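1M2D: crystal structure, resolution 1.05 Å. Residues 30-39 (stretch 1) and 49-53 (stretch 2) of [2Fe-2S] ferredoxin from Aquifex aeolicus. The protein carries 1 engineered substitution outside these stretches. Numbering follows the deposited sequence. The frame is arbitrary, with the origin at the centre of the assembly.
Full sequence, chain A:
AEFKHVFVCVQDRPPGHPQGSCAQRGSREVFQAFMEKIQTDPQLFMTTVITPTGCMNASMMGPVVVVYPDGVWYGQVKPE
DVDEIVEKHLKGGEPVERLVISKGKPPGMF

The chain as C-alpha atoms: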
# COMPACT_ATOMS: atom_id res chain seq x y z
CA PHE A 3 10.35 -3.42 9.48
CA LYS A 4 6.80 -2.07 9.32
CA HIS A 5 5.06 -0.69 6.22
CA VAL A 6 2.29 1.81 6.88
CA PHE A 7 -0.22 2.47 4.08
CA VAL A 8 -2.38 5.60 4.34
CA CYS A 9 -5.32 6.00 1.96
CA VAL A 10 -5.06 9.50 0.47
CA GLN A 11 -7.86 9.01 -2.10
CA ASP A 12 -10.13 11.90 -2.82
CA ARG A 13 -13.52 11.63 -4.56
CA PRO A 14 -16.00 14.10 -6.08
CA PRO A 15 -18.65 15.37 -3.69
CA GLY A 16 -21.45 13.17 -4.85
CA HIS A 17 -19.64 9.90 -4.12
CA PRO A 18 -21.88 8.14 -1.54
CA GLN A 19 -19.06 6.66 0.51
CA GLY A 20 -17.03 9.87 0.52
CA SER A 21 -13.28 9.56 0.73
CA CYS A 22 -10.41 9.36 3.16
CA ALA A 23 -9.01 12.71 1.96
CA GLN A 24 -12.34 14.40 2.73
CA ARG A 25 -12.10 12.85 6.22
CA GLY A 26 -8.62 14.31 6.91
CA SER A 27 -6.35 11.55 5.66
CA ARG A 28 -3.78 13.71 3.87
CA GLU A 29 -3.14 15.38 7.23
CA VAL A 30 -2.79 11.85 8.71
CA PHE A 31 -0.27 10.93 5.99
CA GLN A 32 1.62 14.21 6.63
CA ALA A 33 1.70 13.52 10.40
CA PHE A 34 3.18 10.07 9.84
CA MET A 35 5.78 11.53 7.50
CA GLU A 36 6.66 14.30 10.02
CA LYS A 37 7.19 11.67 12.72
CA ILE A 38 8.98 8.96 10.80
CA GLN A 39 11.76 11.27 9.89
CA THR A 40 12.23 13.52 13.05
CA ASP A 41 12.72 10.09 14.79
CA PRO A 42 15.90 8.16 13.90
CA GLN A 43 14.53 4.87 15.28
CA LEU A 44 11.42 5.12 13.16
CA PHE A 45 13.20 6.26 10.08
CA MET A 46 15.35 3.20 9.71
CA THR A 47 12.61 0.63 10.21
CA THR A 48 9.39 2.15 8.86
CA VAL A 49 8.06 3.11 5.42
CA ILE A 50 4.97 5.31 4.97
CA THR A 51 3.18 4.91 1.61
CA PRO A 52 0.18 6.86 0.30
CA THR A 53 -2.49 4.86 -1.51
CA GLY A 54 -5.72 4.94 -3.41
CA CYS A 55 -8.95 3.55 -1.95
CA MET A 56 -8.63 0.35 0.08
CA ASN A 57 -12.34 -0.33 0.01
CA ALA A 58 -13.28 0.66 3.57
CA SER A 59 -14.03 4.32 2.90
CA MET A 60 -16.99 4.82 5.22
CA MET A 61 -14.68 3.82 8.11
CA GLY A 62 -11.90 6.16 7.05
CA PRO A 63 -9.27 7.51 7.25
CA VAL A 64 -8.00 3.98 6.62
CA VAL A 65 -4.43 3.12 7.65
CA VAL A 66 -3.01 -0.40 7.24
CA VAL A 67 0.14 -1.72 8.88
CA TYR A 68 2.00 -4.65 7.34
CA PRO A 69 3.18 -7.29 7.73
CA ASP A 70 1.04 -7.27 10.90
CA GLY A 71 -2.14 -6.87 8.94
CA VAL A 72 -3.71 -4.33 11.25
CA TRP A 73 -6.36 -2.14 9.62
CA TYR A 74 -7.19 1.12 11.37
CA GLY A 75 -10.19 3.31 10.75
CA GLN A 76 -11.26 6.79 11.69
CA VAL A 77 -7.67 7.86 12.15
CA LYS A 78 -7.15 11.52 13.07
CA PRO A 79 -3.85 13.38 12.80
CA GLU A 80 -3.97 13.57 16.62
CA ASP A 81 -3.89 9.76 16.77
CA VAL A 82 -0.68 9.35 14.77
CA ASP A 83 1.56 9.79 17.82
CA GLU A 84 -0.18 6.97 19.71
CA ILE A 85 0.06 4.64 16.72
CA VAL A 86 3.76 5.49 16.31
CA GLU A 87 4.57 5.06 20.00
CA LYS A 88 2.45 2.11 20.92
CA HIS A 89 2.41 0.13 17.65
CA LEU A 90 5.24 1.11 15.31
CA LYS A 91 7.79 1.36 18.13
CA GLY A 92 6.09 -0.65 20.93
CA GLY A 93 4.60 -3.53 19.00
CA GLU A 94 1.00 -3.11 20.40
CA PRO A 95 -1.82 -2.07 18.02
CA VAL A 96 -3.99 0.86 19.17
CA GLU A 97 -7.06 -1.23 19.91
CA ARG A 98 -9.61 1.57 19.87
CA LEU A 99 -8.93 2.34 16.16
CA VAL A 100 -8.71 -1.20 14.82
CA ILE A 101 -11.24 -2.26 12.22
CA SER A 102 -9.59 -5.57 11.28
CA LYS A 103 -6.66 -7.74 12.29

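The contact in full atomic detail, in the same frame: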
# COMPACT_ATOMS: atom_id res chain seq x y z
N VAL A 30 -3.26 13.09 8.08
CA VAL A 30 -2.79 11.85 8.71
C VAL A 30 -1.46 11.41 8.09
O VAL A 30 -0.48 11.13 8.75
CB VAL A 30 -3.82 10.75 8.63
CG1 VAL A 30 -3.26 9.41 9.13
CG2 VAL A 30 -5.03 11.14 9.45
N PHE A 31 -1.45 11.34 6.75
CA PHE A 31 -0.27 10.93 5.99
C PHE A 31 0.86 11.88 6.35
O PHE A 31 2.00 11.51 6.65
CB PHE A 31 -0.54 10.91 4.49
CG PHE A 31 0.67 10.65 3.64
CD1 PHE A 31 1.23 9.38 3.60
CD2 PHE A 31 1.26 11.65 2.88
CE1 PHE A 31 2.36 9.13 2.86
CE2 PHE A 31 2.42 11.40 2.16
CZ PHE A 31 2.97 10.18 2.16
N GLN A 32 0.65 13.17 6.30
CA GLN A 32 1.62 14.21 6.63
C GLN A 32 2.15 13.99 8.06
O GLN A 32 3.34 14.09 8.31
CB GLN A 32 1.00 15.57 6.53
CG GLN A 32 1.63 16.90 6.91
CD GLN A 32 0.72 17.96 6.27
OE1 GLN A 32 -0.43 18.07 6.71
NE2 GLN A 32 1.17 18.65 5.24
N ALA A 33 1.29 13.72 9.00
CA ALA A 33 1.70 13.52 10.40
C ALA A 33 2.59 12.28 10.55
O ALA A 33 3.60 12.37 11.27
CB ALA A 33 0.51 13.41 11.32
N PHE A 34 2.27 11.22 9.85
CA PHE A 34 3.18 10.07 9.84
C PHE A 34 4.55 10.40 9.23
O PHE A 34 5.56 10.11 9.81
CB PHE A 34 2.64 8.83 9.10
CG PHE A 34 1.69 7.95 9.90
CD1 PHE A 34 0.34 7.91 9.65
CD2 PHE A 34 2.20 7.11 10.90
CE1 PHE A 34 -0.55 7.08 10.31
CE2 PHE A 34 1.31 6.29 11.56
CZ PHE A 34 -0.04 6.26 11.28
N MET A 35 4.52 11.06 8.09
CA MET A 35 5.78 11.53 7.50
C MET A 35 6.55 12.47 8.43
O MET A 35 7.77 12.34 8.56
CB MET A 35 5.53 12.22 6.16
CG MET A 35 4.98 11.24 5.15
SD MET A 35 6.16 9.95 4.61
CE MET A 35 7.10 10.86 3.37
N GLU A 36 5.91 13.44 9.10
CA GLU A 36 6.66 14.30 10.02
C GLU A 36 7.25 13.49 11.17
O GLU A 36 8.36 13.74 11.65
CB GLU A 36 5.78 15.41 10.57
CG GLU A 36 5.34 16.37 9.48
CD GLU A 36 4.35 17.38 10.03
OE1 GLU A 36 3.93 18.16 9.16
OE2 GLU A 36 4.05 17.34 11.25
N LYS A 37 6.56 12.47 11.66
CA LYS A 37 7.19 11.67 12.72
C LYS A 37 8.37 10.82 12.24
O LYS A 37 9.44 10.84 12.84
CB LYS A 37 6.17 10.72 13.32
CG LYS A 37 5.07 11.40 14.11
CD LYS A 37 5.66 11.98 15.41
CE LYS A 37 5.42 10.99 16.54
NZ LYS A 37 5.65 11.61 17.88
N ILE A 38 8.11 10.03 11.21
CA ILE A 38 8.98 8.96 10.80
C ILE A 38 10.29 9.63 10.49
O ILE A 38 11.30 8.97 10.81
CB ILE A 38 8.43 8.16 9.59
CG1 ILE A 38 7.04 7.61 9.94
CG2 ILE A 38 9.32 7.08 9.04
CD1 ILE A 38 7.08 6.30 10.69
N GLN A 39 10.34 10.89 9.99
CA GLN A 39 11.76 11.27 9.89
C GLN A 39 12.16 11.93 11.22
O GLN A 39 13.17 11.37 11.72
CB GLN A 39 12.31 12.25 8.88
CG GLN A 39 13.85 12.31 9.24
CD GLN A 39 14.43 10.91 9.11
OE1 GLN A 39 14.32 10.20 10.11
NE2 GLN A 39 15.08 10.44 8.09
N VAL A 49 8.36 2.45 6.70
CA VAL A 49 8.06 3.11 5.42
C VAL A 49 6.60 3.54 5.48
O VAL A 49 5.78 2.75 5.94
CB VAL A 49 8.28 2.22 4.21
CG1 VAL A 49 7.73 2.84 2.95
CG2 VAL A 49 9.79 2.03 4.02
N ILE A 50 6.28 4.72 5.02
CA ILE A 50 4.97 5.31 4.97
C ILE A 50 4.64 5.51 3.49
O ILE A 50 5.34 6.22 2.79
CB ILE A 50 4.81 6.68 5.69
CG1 ILE A 50 5.46 6.76 7.05
CG2 ILE A 50 3.32 7.00 5.78
CD1 ILE A 50 4.91 5.72 8.03
N THR A 51 3.57 4.90 3.02
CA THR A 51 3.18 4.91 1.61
C THR A 51 1.77 5.42 1.46
O THR A 51 0.86 4.89 2.09
CB THR A 51 3.29 3.50 0.99
OG1 THR A 51 4.63 3.02 1.18
CG2 THR A 51 2.92 3.49 -0.46
N PRO A 52 1.54 6.42 0.59
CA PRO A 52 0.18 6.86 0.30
C PRO A 52 -0.48 5.97 -0.75
O PRO A 52 0.20 5.52 -1.66
CB PRO A 52 0.40 8.29 -0.26
CG PRO A 52 1.74 8.19 -0.96
CD PRO A 52 2.55 7.17 -0.19
N THR A 53 -1.79 5.75 -0.61
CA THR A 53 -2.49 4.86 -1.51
C THR A 53 -3.78 5.43 -2.01
O THR A 53 -4.35 6.40 -1.48
CB THR A 53 -2.84 3.48 -0.85
OG1 THR A 53 -3.94 3.64 0.04
CG2 THR A 53 -1.67 2.95 -0.04

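Residues 30-39 form part of a helix and residues 49-53 part of a strand, and the two run nearly antiparallel, with 160° between their N-to-C directions and 9.1 Å between their axes at closest approach. In register, Phe31 lies nearest Pro52, their CA atoms 7.0 Å apart, and Met35 nearest Ile50, with CA atoms 6.8 Å apart. One helical turn therefore matches two strand residues, the spacing that lets an alternating strand present successive inward side chains to the same helical face.

The helix satisfies its own backbone, bonding i to i+4, as in Phe34 N to Val30 O at 3.0 Å and Met35 N to Phe31 O at 2.9 Å, and no hydrogen bond crosses to the strand. The contact is one of apolar packing, burying 306 Å² over both sides.

The strand follows a simple alternation. Ile50 and Pro52 direct their CA-to-CB bonds toward the helix, whereas those of Val49 and Thr51 point away; the Thr51 hydroxyl finds its hydrogen bond elsewhere in the structure. On the helix the contacting residues are Phe31, Phe34, Met35 and Ile38, the familiar i, i+3, i+4, i+7 stripe, while the CA-to-CB bond of Gln32 points away.

Ile50 is the centre of the contact, with the largest covered area of any residue here, and it touches all four residues of the stripe. Ile38 comes closest, CG1 to Ile50 CG1 at 3.4 Å, a tight aliphatic fit between two buried side chains. Met35 lays its thioether alongside, SD lying 3.7 Å from Ile50 CB; all three of its chi angles are m, and this folded chain stays near the strand although its CA-to-CB bond points sideways. Phe34 meets Ile50 through CB, 3.9 Å from Ile50 CG2, and through its ring, whose CD2 is 4.2 Å from Ile50 CD1, although the end of the side chain leads away.

Phe31 closes the other end. Its CA-to-CB bond is also sideways, but with chi1 at 174° (t) the ring reaches across, so that CE1 sits 3.7 Å from Ile50 CG2 and 3.6 Å from Pro52 CD. Pro52 CB lies over one face of this ring, 4.0 Å from the centroid of the Phe31 ring and 20° off its normal, a CH-pi contact in which a slightly polarised C-H meets the aromatic electrons. The puckered ring of Pro52 sets CB over the Phe31 face, and Pro52 N, which carries no hydrogen, lies 3.6 Å from Phe31 CE1.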